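Local coordinates for peroxisomal fatty acid beta-oxidation multifunctional protein MFP2 (Arabidopsis thaliana, PDB 2WTB) that catalyses successive hydration and NAD-dependent dehydrogenation steps of peroxisomal fatty acid beta-oxidation, chiefly on long-chain enoyl-CoA substrates in the hydratase reaction, at residues E229-A234 with M250-I255; G225-I230 with V257-G262; Q152-L157 with L164-T169; I255-G258 with R264-L267; P243-P248 with K284-V289. One frame throughout, in Å; residues are numbered along the deposited sequence.

Contact 1. Residues E229-A234 with M250-I255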
# COMPACT_ATOMS: atom_id res chain seq x y z
N GLU A 229 13.05 5.05 -29.67
CA GLU A 229 12.55 3.69 -29.72
C GLU A 229 12.28 3.17 -28.31
O GLU A 229 11.28 2.49 -28.07
CB GLU A 229 13.55 2.78 -30.43
CG GLU A 229 13.01 1.43 -30.83
CD GLU A 229 13.99 0.64 -31.68
OE1 GLU A 229 15.16 1.05 -31.77
OE2 GLU A 229 13.58 -0.39 -32.26
N ILE A 230 13.17 3.51 -27.39
CA ILE A 230 13.04 3.10 -26.00
C ILE A 230 11.90 3.85 -25.31
O ILE A 230 11.14 3.27 -24.54
CB ILE A 230 14.35 3.34 -25.23
CG1 ILE A 230 15.42 2.35 -25.70
CG2 ILE A 230 14.13 3.19 -23.74
CD1 ILE A 230 16.81 2.69 -25.23
N LEU A 231 11.79 5.14 -25.60
CA LEU A 231 10.74 5.98 -25.03
C LEU A 231 9.36 5.60 -25.56
O LEU A 231 8.39 5.50 -24.81
CB LEU A 231 11.03 7.46 -25.29
CG LEU A 231 12.10 8.09 -24.41
CD1 LEU A 231 12.68 9.34 -25.06
CD2 LEU A 231 11.54 8.40 -23.03
N THR A 232 9.28 5.39 -26.87
CA THR A 232 8.03 4.95 -27.49
C THR A 232 7.56 3.65 -26.85
O THR A 232 6.43 3.55 -26.38
CB THR A 232 8.19 4.77 -29.01
OG1 THR A 232 8.11 6.05 -29.65
CG2 THR A 232 7.10 3.86 -29.56
N PHE A 233 8.45 2.66 -26.81
CA PHE A 233 8.13 1.37 -26.22
C PHE A 233 7.53 1.54 -24.83
O PHE A 233 6.43 1.05 -24.56
CB PHE A 233 9.39 0.49 -26.16
CG PHE A 233 9.15 -0.85 -25.53
CD1 PHE A 233 8.83 -1.95 -26.31
CD2 PHE A 233 9.27 -1.03 -24.16
CE1 PHE A 233 8.61 -3.19 -25.74
CE2 PHE A 233 9.05 -2.26 -23.58
CZ PHE A 233 8.73 -3.35 -24.37
N ALA A 234 8.26 2.23 -23.95
CA ALA A 234 7.81 2.48 -22.59
C ALA A 234 6.38 3.03 -22.55
O ALA A 234 5.51 2.46 -21.91
CB ALA A 234 8.76 3.43 -21.88
N MET A 250 2.93 11.42 -18.82
CA MET A 250 3.28 12.82 -18.69
C MET A 250 4.72 12.97 -18.23
O MET A 250 5.40 13.95 -18.56
CB MET A 250 2.34 13.52 -17.71
CG MET A 250 0.88 13.52 -18.12
SD MET A 250 -0.19 14.31 -16.90
CE MET A 250 -1.77 14.25 -17.74
N CYS A 251 5.20 11.99 -17.47
CA CYS A 251 6.57 11.99 -16.98
C CYS A 251 7.53 11.57 -18.09
O CYS A 251 8.65 12.08 -18.17
CB CYS A 251 6.71 11.05 -15.78
SG CYS A 251 8.41 10.87 -15.17
N LEU A 252 7.09 10.65 -18.93
CA LEU A 252 7.89 10.19 -20.06
C LEU A 252 8.09 11.33 -21.06
O LEU A 252 9.12 11.41 -21.72
CB LEU A 252 7.25 8.98 -20.73
CG LEU A 252 7.27 7.69 -19.91
CD1 LEU A 252 6.36 6.64 -20.54
CD2 LEU A 252 8.69 7.16 -19.77
N ASP A 253 7.08 12.19 -21.17
CA ASP A 253 7.18 13.37 -22.01
C ASP A 253 8.37 14.22 -21.62
O ASP A 253 9.22 14.55 -22.46
CB ASP A 253 5.90 14.20 -21.92
CG ASP A 253 4.74 13.58 -22.66
OD1 ASP A 253 4.98 12.69 -23.51
OD2 ASP A 253 3.58 13.98 -22.40
N ALA A 254 8.44 14.59 -20.35
CA ALA A 254 9.53 15.42 -19.85
C ALA A 254 10.88 14.79 -20.13
O ALA A 254 11.87 15.49 -20.38
CB ALA A 254 9.36 15.66 -18.35
N ILE A 255 10.93 13.46 -20.11
CA ILE A 255 12.18 12.74 -20.34
C ILE A 255 12.60 12.86 -21.80
O ILE A 255 13.76 13.15 -22.10
CB ILE A 255 12.06 11.25 -19.94
CG1 ILE A 255 11.72 11.13 -18.45
CG2 ILE A 255 13.36 10.51 -20.24
CD1 ILE A 255 11.71 9.70 -17.94
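Leu231 and Leu252 meet where helix segments 229-234 and 250-255 run almost exactly antiparallel, their N-to-C directions 174° apart and their axes 10.6 Å apart at closest approach. At this level Leu231 CA lies 7.1 Å from Leu252 CA, and side chains fill the interval between the two backbones. Leu231 does most of the work through one branch: its CD2 methyl lies 3.9 Å from Ile255 CG2 and 4.1 Å from Leu252 O. Leu231 and Ile255 cross obliquely, and the gamma methyl of Ile255 rather than its longer CG1 arm supplies the touching surface. Leu231 CG stands opposite the carbonyl carbon (chi1 -77°), which carries the isobutyl group across to the other helix. The helices form an alpha-helical hairpin, 224-241 and 247-260, that packs on helix 160-169 of the crotonase fold. One turn before Ile255, Leu252 answers with its own branch: Leu252 CD1 sits 4.2 Å from Ala234 CB and 4.1 Å from Ala234 C, so the small alanine receives the larger leucine against its backbone. No hydrogen bond joins the segments, and all four contacting residues are buried. Helix 160-169 covers a flank of the hairpin through Leu164, which touches both Ile230 and Leu252. At another edge Asp253 makes a salt bridge with Lys235, a polar tie between the same two helices. The side chain of Ile255 comes within about 10 Å of that of Glu119, the predicted nucleophile.

Contact 2. Residues G225-I230 with V257-G262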
# COMPACT_ATOMS: atom_id res chain seq x y z
N GLY A 225 17.94 8.43 -32.19
CA GLY A 225 16.95 7.56 -32.80
C GLY A 225 16.51 6.41 -31.91
O GLY A 225 15.32 6.12 -31.80
N GLU A 226 17.47 5.75 -31.28
CA GLU A 226 17.19 4.60 -30.43
C GLU A 226 16.51 5.02 -29.13
O GLU A 226 15.67 4.29 -28.60
CB GLU A 226 18.47 3.83 -30.12
CG GLU A 226 18.26 2.63 -29.21
CD GLU A 226 19.56 1.94 -28.86
OE1 GLU A 226 20.63 2.47 -29.21
OE2 GLU A 226 19.50 0.86 -28.22
N ALA A 227 16.88 6.18 -28.61
CA ALA A 227 16.25 6.71 -27.41
C ALA A 227 14.76 6.86 -27.64
O ALA A 227 13.95 6.58 -26.75
CB ALA A 227 16.87 8.04 -27.02
N ARG A 228 14.38 7.30 -28.84
CA ARG A 228 12.98 7.43 -29.20
C ARG A 228 12.30 6.06 -29.26
O ARG A 228 11.12 5.93 -28.93
CB ARG A 228 12.81 8.15 -30.54
CG ARG A 228 12.89 9.66 -30.45
CD ARG A 228 12.18 10.31 -31.62
NE ARG A 228 12.03 11.75 -31.44
CZ ARG A 228 12.70 12.67 -32.13
NH1 ARG A 228 13.57 12.29 -33.06
NH2 ARG A 228 12.49 13.96 -31.90
N GLU A 229 13.05 5.05 -29.67
CA GLU A 229 12.55 3.69 -29.72
C GLU A 229 12.28 3.17 -28.31
O GLU A 229 11.28 2.49 -28.07
CB GLU A 229 13.55 2.78 -30.43
CG GLU A 229 13.01 1.43 -30.83
CD GLU A 229 13.99 0.64 -31.68
OE1 GLU A 229 15.16 1.05 -31.77
OE2 GLU A 229 13.58 -0.39 -32.26
N ILE A 230 13.17 3.51 -27.39
CA ILE A 230 13.04 3.10 -26.00
C ILE A 230 11.90 3.85 -25.31
O ILE A 230 11.14 3.27 -24.54
CB ILE A 230 14.35 3.34 -25.23
CG1 ILE A 230 15.42 2.35 -25.70
CG2 ILE A 230 14.13 3.19 -23.74
CD1 ILE A 230 16.81 2.69 -25.23
N VAL A 257 11.64 15.12 -24.11
CA VAL A 257 11.97 16.51 -24.43
C VAL A 257 13.40 16.85 -24.04
O VAL A 257 14.14 17.46 -24.81
CB VAL A 257 11.00 17.49 -23.74
CG1 VAL A 257 11.44 18.93 -23.98
CG2 VAL A 257 9.58 17.26 -24.23
N GLY A 258 13.80 16.44 -22.84
CA GLY A 258 15.14 16.69 -22.35
C GLY A 258 16.20 16.04 -23.21
O GLY A 258 17.29 16.59 -23.39
N ILE A 259 15.89 14.87 -23.74
CA ILE A 259 16.83 14.15 -24.59
C ILE A 259 16.91 14.78 -25.98
O ILE A 259 18.00 14.99 -26.51
CB ILE A 259 16.43 12.67 -24.74
CG1 ILE A 259 16.56 11.96 -23.39
CG2 ILE A 259 17.28 11.99 -25.79
CD1 ILE A 259 16.11 10.52 -23.42
N VAL A 260 15.76 15.10 -26.55
CA VAL A 260 15.68 15.62 -27.91
C VAL A 260 16.01 17.11 -27.99
O VAL A 260 16.96 17.51 -28.66
CB VAL A 260 14.29 15.38 -28.52
CG1 VAL A 260 14.15 16.13 -29.83
CG2 VAL A 260 14.06 13.89 -28.73
N SER A 261 15.22 17.93 -27.30
CA SER A 261 15.39 19.38 -27.36
C SER A 261 16.49 19.88 -26.43
O SER A 261 16.71 21.08 -26.30
CB SER A 261 14.07 20.08 -27.04
OG SER A 261 13.02 19.60 -27.86
N GLY A 262 17.18 18.95 -25.77
CA GLY A 262 18.25 19.32 -24.86
C GLY A 262 17.79 19.40 -23.42
O GLY A 262 16.59 19.31 -23.14
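Arg228 lays its guanidinium over the isopropyl group of Val260, with the CG2 methyl against one face of the planar group. NH2 is the most closely involved atom, 3.4 Å from Val260 CG1 and 3.5 Å from Val260 CG2, while Arg228 CZ stands 3.9 Å from the same CG2. The two side chains cross at about a right angle. An extended run from CG to NE brings the arginine head over to the second helix, and chi4 of 109° then swings the guanidinium plane well away from the line of that chain. The valine contributes only carbon, and no hydrogen bond crosses between the segments; Arg228 NE has a long, weak ion pair with Glu256 one turn earlier on the same helix as Val260. Deeper in, Ala227 CB packs against Ile259 CG2 at 4.2 Å, a plain aliphatic contact beneath the exposed arginine. The backbones stay well separated, with Ala227 CA 8.0 Å from Ile259 CA. The second helix ends just here: Ser261 N still bonds to Val257 O, and Gly262 breaks away with a positive phi of 96° at the N-cap position of the next helix. The contact is thus the outer end of the antiparallel hairpin of helices 224-241 and 247-260, with Leu160 of helix 160-169 touching both Ala227 and Ile259 and helix 263-277 starting directly after the turn.

Contact 3. Residues Q152-L157 with L164-T169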
# COMPACT_ATOMS: atom_id res chain seq x y z
N GLN A 152 15.79 14.48 -15.83
CA GLN A 152 16.92 14.81 -16.69
C GLN A 152 18.22 14.13 -16.25
O GLN A 152 18.88 13.47 -17.05
CB GLN A 152 17.13 16.33 -16.73
CG GLN A 152 15.93 17.10 -17.24
CD GLN A 152 15.48 16.63 -18.60
OE1 GLN A 152 16.30 16.35 -19.48
NE2 GLN A 152 14.17 16.52 -18.78
N ARG A 153 18.57 14.30 -14.98
CA ARG A 153 19.87 13.84 -14.49
C ARG A 153 19.97 12.33 -14.30
O ARG A 153 21.04 11.75 -14.50
CB ARG A 153 20.24 14.59 -13.21
CG ARG A 153 20.39 16.09 -13.42
CD ARG A 153 20.95 16.80 -12.20
NE ARG A 153 21.23 18.20 -12.51
CZ ARG A 153 20.34 19.18 -12.42
NH1 ARG A 153 19.09 18.93 -12.03
NH2 ARG A 153 20.69 20.42 -12.73
N LEU A 154 18.87 11.69 -13.94
CA LEU A 154 18.89 10.24 -13.73
C LEU A 154 19.28 9.46 -14.98
O LEU A 154 20.22 8.66 -14.94
CB LEU A 154 17.55 9.74 -13.17
CG LEU A 154 17.47 8.25 -12.84
CD1 LEU A 154 18.63 7.81 -11.97
CD2 LEU A 154 16.15 7.90 -12.17
N PRO A 155 18.57 9.68 -16.10
CA PRO A 155 18.95 8.98 -17.33
C PRO A 155 20.38 9.29 -17.76
O PRO A 155 21.04 8.43 -18.35
CB PRO A 155 17.95 9.52 -18.36
CG PRO A 155 16.78 9.98 -17.56
CD PRO A 155 17.37 10.51 -16.29
N ARG A 156 20.85 10.50 -17.47
CA ARG A 156 22.20 10.90 -17.85
C ARG A 156 23.28 10.29 -16.95
O ARG A 156 24.45 10.21 -17.34
CB ARG A 156 22.32 12.42 -17.88
CG ARG A 156 21.52 13.07 -18.99
CD ARG A 156 21.53 14.58 -18.90
NE ARG A 156 20.56 15.17 -19.81
CZ ARG A 156 20.83 15.52 -21.07
NH1 ARG A 156 22.05 15.34 -21.56
NH2 ARG A 156 19.88 16.04 -21.83
N LEU A 157 22.89 9.86 -15.75
CA LEU A 157 23.85 9.28 -14.81
C LEU A 157 23.86 7.76 -14.81
O LEU A 157 24.90 7.13 -14.61
CB LEU A 157 23.60 9.81 -13.39
CG LEU A 157 24.09 11.23 -13.10
CD1 LEU A 157 23.66 11.68 -11.72
CD2 LEU A 157 25.60 11.30 -13.25
N LEU A 164 14.44 4.64 -16.61
CA LEU A 164 13.05 4.35 -16.91
C LEU A 164 12.50 3.31 -15.95
O LEU A 164 11.35 3.41 -15.51
CB LEU A 164 12.90 3.86 -18.36
CG LEU A 164 12.89 4.96 -19.42
CD1 LEU A 164 12.54 4.38 -20.78
CD2 LEU A 164 11.91 6.05 -19.04
N GLU A 165 13.31 2.31 -15.63
CA GLU A 165 12.89 1.27 -14.70
C GLU A 165 12.64 1.88 -13.32
O GLU A 165 11.57 1.70 -12.75
CB GLU A 165 13.93 0.16 -14.59
CG GLU A 165 13.57 -0.92 -13.59
CD GLU A 165 14.76 -1.78 -13.21
OE1 GLU A 165 15.79 -1.72 -13.91
OE2 GLU A 165 14.67 -2.51 -12.20
N MET A 166 13.63 2.61 -12.82
CA MET A 166 13.54 3.21 -11.49
C MET A 166 12.35 4.16 -11.36
O MET A 166 11.58 4.07 -10.40
CB MET A 166 14.83 3.95 -11.15
CG MET A 166 16.05 3.05 -11.01
SD MET A 166 17.55 3.98 -10.65
CE MET A 166 17.13 4.71 -9.07
N ILE A 167 12.20 5.06 -12.33
CA ILE A 167 11.14 6.06 -12.27
C ILE A 167 9.75 5.44 -12.43
O ILE A 167 8.81 5.83 -11.75
CB ILE A 167 11.34 7.15 -13.34
CG1 ILE A 167 12.63 7.92 -13.06
CG2 ILE A 167 10.15 8.09 -13.36
CD1 ILE A 167 12.79 9.15 -13.93
N LEU A 168 9.63 4.48 -13.34
CA LEU A 168 8.34 3.85 -13.58
C LEU A 168 7.96 2.88 -12.46
O LEU A 168 6.83 2.90 -11.97
CB LEU A 168 8.33 3.13 -14.94
CG LEU A 168 8.35 4.04 -16.17
CD1 LEU A 168 8.23 3.21 -17.44
CD2 LEU A 168 7.25 5.08 -16.08
N THR A 169 8.90 2.04 -12.07
CA THR A 169 8.66 1.06 -11.01
C THR A 169 8.64 1.73 -9.64
O THR A 169 8.07 1.20 -8.69
CB THR A 169 9.72 -0.05 -11.02
OG1 THR A 169 9.90 -0.53 -12.36
CG2 THR A 169 9.29 -1.20 -10.13
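Leu154 and Ile167 make the tight half of this contact: Leu154 CD2 is 3.6 Å from Ile167 CG1 and 4.0 Å from Ile167 CD1, the two side chains sliding past each other in opposite directions. The other leucine methyl meets its partner more loosely, Leu154 CD1 standing 4.2 Å from Met166 SD across an oblique crossing. Chi1 and an extended chi2 (178°) carry SD toward Leu154, and the bend at chi3 (63°) turns only the terminal CE aside. These are consecutive helices, 150-158 and 160-169, of the crotonase (enoyl-CoA hydratase/isomerase) part of the chain, the first kinked at Pro155. The pair lies close to the predicted catalytic glutamates: the Leu154 side chain is about 7 Å from that of Glu119, and the Ile167 side chain about 7 Å from that of Glu139. Met122 of helix 116-123 touches Leu154 too. Toward solvent the character changes. Glu165 is exposed, its carboxylate paired with Lys162, and its carbonyl oxygen is gripped twice by Thr169, from the backbone N and from OG1. The hydroxyl donates at 2.8 Å from Thr169 OG1 to Glu165 O, tilted 30° from the carbonyl plane.

Contact 4. Residues I255-G258 with R264-L267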
# COMPACT_ATOMS: atom_id res chain seq x y z
N ILE A 255 10.93 13.46 -20.11
CA ILE A 255 12.18 12.74 -20.34
C ILE A 255 12.60 12.86 -21.80
O ILE A 255 13.76 13.15 -22.10
CB ILE A 255 12.06 11.25 -19.94
CG1 ILE A 255 11.72 11.13 -18.45
CG2 ILE A 255 13.36 10.51 -20.24
CD1 ILE A 255 11.71 9.70 -17.94
N GLU A 256 11.66 12.64 -22.71
CA GLU A 256 11.93 12.71 -24.14
C GLU A 256 12.37 14.11 -24.57
O GLU A 256 13.35 14.27 -25.29
CB GLU A 256 10.70 12.28 -24.94
CG GLU A 256 10.91 12.28 -26.45
CD GLU A 256 9.80 11.58 -27.19
OE1 GLU A 256 9.92 11.39 -28.42
OE2 GLU A 256 8.79 11.22 -26.54
N VAL A 257 11.64 15.12 -24.11
CA VAL A 257 11.97 16.51 -24.43
C VAL A 257 13.40 16.85 -24.04
O VAL A 257 14.14 17.46 -24.81
CB VAL A 257 11.00 17.49 -23.74
CG1 VAL A 257 11.44 18.93 -23.98
CG2 VAL A 257 9.58 17.26 -24.23
N GLY A 258 13.80 16.44 -22.84
CA GLY A 258 15.14 16.69 -22.35
C GLY A 258 16.20 16.04 -23.21
O GLY A 258 17.29 16.59 -23.39
N ARG A 264 18.02 21.96 -20.92
CA ARG A 264 17.31 23.13 -20.43
C ARG A 264 15.84 23.15 -20.86
O ARG A 264 14.98 23.62 -20.12
CB ARG A 264 18.00 24.42 -20.87
CG ARG A 264 17.43 25.66 -20.19
CD ARG A 264 18.45 26.77 -20.11
NE ARG A 264 18.08 27.76 -19.11
CZ ARG A 264 18.39 27.67 -17.82
NH1 ARG A 264 19.09 26.63 -17.38
NH2 ARG A 264 18.00 28.61 -16.97
N ALA A 265 15.56 22.63 -22.05
CA ALA A 265 14.19 22.48 -22.51
C ALA A 265 13.49 21.42 -21.66
O ALA A 265 12.34 21.58 -21.27
CB ALA A 265 14.15 22.09 -23.98
N GLY A 266 14.22 20.35 -21.37
CA GLY A 266 13.68 19.26 -20.57
C GLY A 266 13.23 19.73 -19.20
O GLY A 266 12.18 19.32 -18.71
N LEU A 267 14.03 20.58 -18.57
CA LEU A 267 13.71 21.09 -17.24
C LEU A 267 12.37 21.81 -17.23
O LEU A 267 11.45 21.43 -16.50
CB LEU A 267 14.82 22.01 -16.73
CG LEU A 267 16.15 21.34 -16.38
CD1 LEU A 267 17.16 22.36 -15.88
CD2 LEU A 267 15.94 20.25 -15.35
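Val257 points one methyl at Ala265 because its chi1 of 175° places CG1 opposite the backbone N and beside the carbonyl carbon, on the side where the next helix passes. The motif is a tight helical hairpin: helices 247-260 and 263-277 follow each other with a very short turn between them, and their close point is at Gly258 and Gly266. There the main chains themselves are in contact, Gly258 CA lying 3.5 Å from Gly266 CA, with no side chain on either residue to hold them apart. Val257 flanks this spot. Its CG1 is 3.9 Å from Ala265 O and 4.2 Å from Ala265 CB, so the methyl rests against the carbonyl as well as the alanine side chain. No hydrogen bond spans the segments; across them the contact is van der Waals packing. On its far side, helix 263-277 meets helix 88-99, through Leu267 packed on Ile91 and a salt bridge from Arg264 to Asp96. Helix 150-158 lies beside the glycine pair, where Leu267 touches Gln152. The same Val257 CG1 also reaches Gly266 N at 4.1 Å.

Contact 5. Residues P243-P248 with K284-V289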
# COMPACT_ATOMS: atom_id res chain seq x y z
N PRO A 243 -3.76 1.87 -18.01
CA PRO A 243 -4.49 2.76 -18.93
C PRO A 243 -5.18 3.85 -18.13
O PRO A 243 -5.49 4.92 -18.65
CB PRO A 243 -5.55 1.84 -19.55
CG PRO A 243 -5.15 0.44 -19.18
CD PRO A 243 -4.42 0.56 -17.88
N ASN A 244 -5.39 3.56 -16.85
CA ASN A 244 -6.16 4.40 -15.95
C ASN A 244 -5.48 5.71 -15.56
O ASN A 244 -6.16 6.72 -15.35
CB ASN A 244 -6.47 3.59 -14.69
CG ASN A 244 -5.32 2.68 -14.28
OD1 ASN A 244 -4.20 3.14 -14.07
ND2 ASN A 244 -5.59 1.38 -14.19
N MET A 245 -4.16 5.70 -15.47
CA MET A 245 -3.41 6.87 -15.00
C MET A 245 -2.60 7.51 -16.12
O MET A 245 -2.10 6.83 -17.01
CB MET A 245 -2.51 6.49 -13.82
CG MET A 245 -3.28 6.02 -12.60
SD MET A 245 -2.23 5.32 -11.31
CE MET A 245 -1.74 3.77 -12.06
N LYS A 246 -2.46 8.83 -16.05
CA LYS A 246 -1.80 9.59 -17.10
C LYS A 246 -0.40 10.07 -16.71
O LYS A 246 0.47 10.22 -17.56
CB LYS A 246 -2.66 10.79 -17.51
CG LYS A 246 -3.97 10.42 -18.18
CD LYS A 246 -4.77 11.66 -18.55
CE LYS A 246 -6.14 11.29 -19.10
NZ LYS A 246 -6.95 12.50 -19.42
N HIS A 247 -0.20 10.31 -15.42
CA HIS A 247 1.05 10.90 -14.94
C HIS A 247 2.33 10.20 -15.43
O HIS A 247 3.32 10.87 -15.71
CB HIS A 247 1.05 11.07 -13.42
CG HIS A 247 0.73 9.81 -12.66
ND1 HIS A 247 1.70 9.07 -12.03
CD2 HIS A 247 -0.44 9.18 -12.44
CE1 HIS A 247 1.13 8.02 -11.45
NE2 HIS A 247 -0.16 8.07 -11.69
N PRO A 248 2.32 8.86 -15.53
CA PRO A 248 3.52 8.20 -16.05
C PRO A 248 3.87 8.66 -17.46
O PRO A 248 5.04 8.96 -17.74
CB PRO A 248 3.13 6.72 -16.05
CG PRO A 248 2.07 6.60 -15.01
CD PRO A 248 1.30 7.89 -15.09
N LYS A 284 -4.82 12.96 -6.68
CA LYS A 284 -5.47 13.33 -5.42
C LYS A 284 -5.92 12.06 -4.73
O LYS A 284 -5.89 11.95 -3.50
CB LYS A 284 -6.67 14.24 -5.68
CG LYS A 284 -6.32 15.60 -6.25
CD LYS A 284 -7.58 16.37 -6.62
CE LYS A 284 -7.25 17.69 -7.29
NZ LYS A 284 -8.48 18.42 -7.71
N GLY A 285 -6.35 11.09 -5.54
CA GLY A 285 -6.75 9.79 -5.03
C GLY A 285 -5.56 9.04 -4.47
O GLY A 285 -5.65 8.44 -3.39
N LEU A 286 -4.44 9.07 -5.19
CA LEU A 286 -3.22 8.40 -4.75
C LEU A 286 -2.62 9.06 -3.51
O LEU A 286 -2.06 8.39 -2.65
CB LEU A 286 -2.19 8.36 -5.88
CG LEU A 286 -2.47 7.38 -7.02
CD1 LEU A 286 -1.43 7.53 -8.11
CD2 LEU A 286 -2.51 5.96 -6.50
N ILE A 287 -2.73 10.38 -3.44
CA ILE A 287 -2.24 11.13 -2.29
C ILE A 287 -3.08 10.82 -1.06
O ILE A 287 -2.56 10.65 0.04
CB ILE A 287 -2.24 12.64 -2.56
CG1 ILE A 287 -1.08 13.02 -3.49
CG2 ILE A 287 -2.13 13.42 -1.26
CD1 ILE A 287 -1.10 14.47 -3.93
N HIS A 288 -4.40 10.74 -1.24
CA HIS A 288 -5.31 10.42 -0.15
C HIS A 288 -5.06 9.02 0.38
O HIS A 288 -5.14 8.78 1.59
CB HIS A 288 -6.76 10.56 -0.62
CG HIS A 288 -7.77 10.15 0.41
ND1 HIS A 288 -8.27 8.87 0.49
CD2 HIS A 288 -8.38 10.85 1.39
CE1 HIS A 288 -9.14 8.80 1.48
NE2 HIS A 288 -9.22 9.99 2.05
N VAL A 289 -4.75 8.09 -0.52
CA VAL A 289 -4.46 6.71 -0.14
C VAL A 289 -3.17 6.64 0.66
O VAL A 289 -3.02 5.81 1.55
CB VAL A 289 -4.35 5.80 -1.38
CG1 VAL A 289 -3.89 4.41 -0.98
CG2 VAL A 289 -5.68 5.74 -2.12
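The loop leading into helix 247-260 meets helix 281-294 at a small junction, where Leu286 of the latter touches Met245 and His247. One methyl of the leucine does all the touching: Leu286 CD1 lies 3.8 Å from His247 NE2 and 4.0 Å from Met245 SD. The leucine and methionine side chains cross at about a right angle, whereas the methyl approaches the imidazole obliquely. The backbones are far apart, Met245 CA standing 10.4 Å from Leu286 CA, so the contact is made by side-chain ends. The two residues that receive the methyl are also tied to each other. His247 NE2 donates a weak hydrogen bond to the Met245 thioether, 3.5 Å from NE2 to SD and fairly straight at 159°. The methionine chain is bent at chi3, and the histidine holds the crowded position, its CG between the backbone N and the carbonyl carbon (chi1 53°). That rotamer brings the ring back over its own chain, where Pro248 CD lies 3.1 Å above the ring plane, over its centre. The weak bond and the proline together probably limit the ring's rotation. His247 is buried, and its side chain is about 8 Å from that of Glu139, the predicted proton acceptor. Around this point the C-terminal part of the chain closes in: Tyr667 touches Met245, Pro666 touches Leu286, and Phe673 meets the ring of His288. The arrangement is consistent with a helix linking the hydratase/isomerase and dehydrogenase parts, as in fused beta-oxidation multifunctional enzymes.

Contact 3 closes first along the chain, inside the hydratase/isomerase range; the others follow on the helices after it. Contacts 1 and 2 are neighbouring levels of one hairpin, helices 224-241 and 247-260, with centres 8 Å apart. Contact 4 continues helix 247-260 into helix 263-277, and its centre is 9 Å from that of contact 2. Helix 160-169, part of contact 3, also packs on the helices of contact 1, and the centres of these two contacts are 11 Å apart. Contact 5, whose centre lies 18 Å from that of contact 1, encloses contact 4 within its loop and probably leads from the hydratase helices toward the dehydrogenase part.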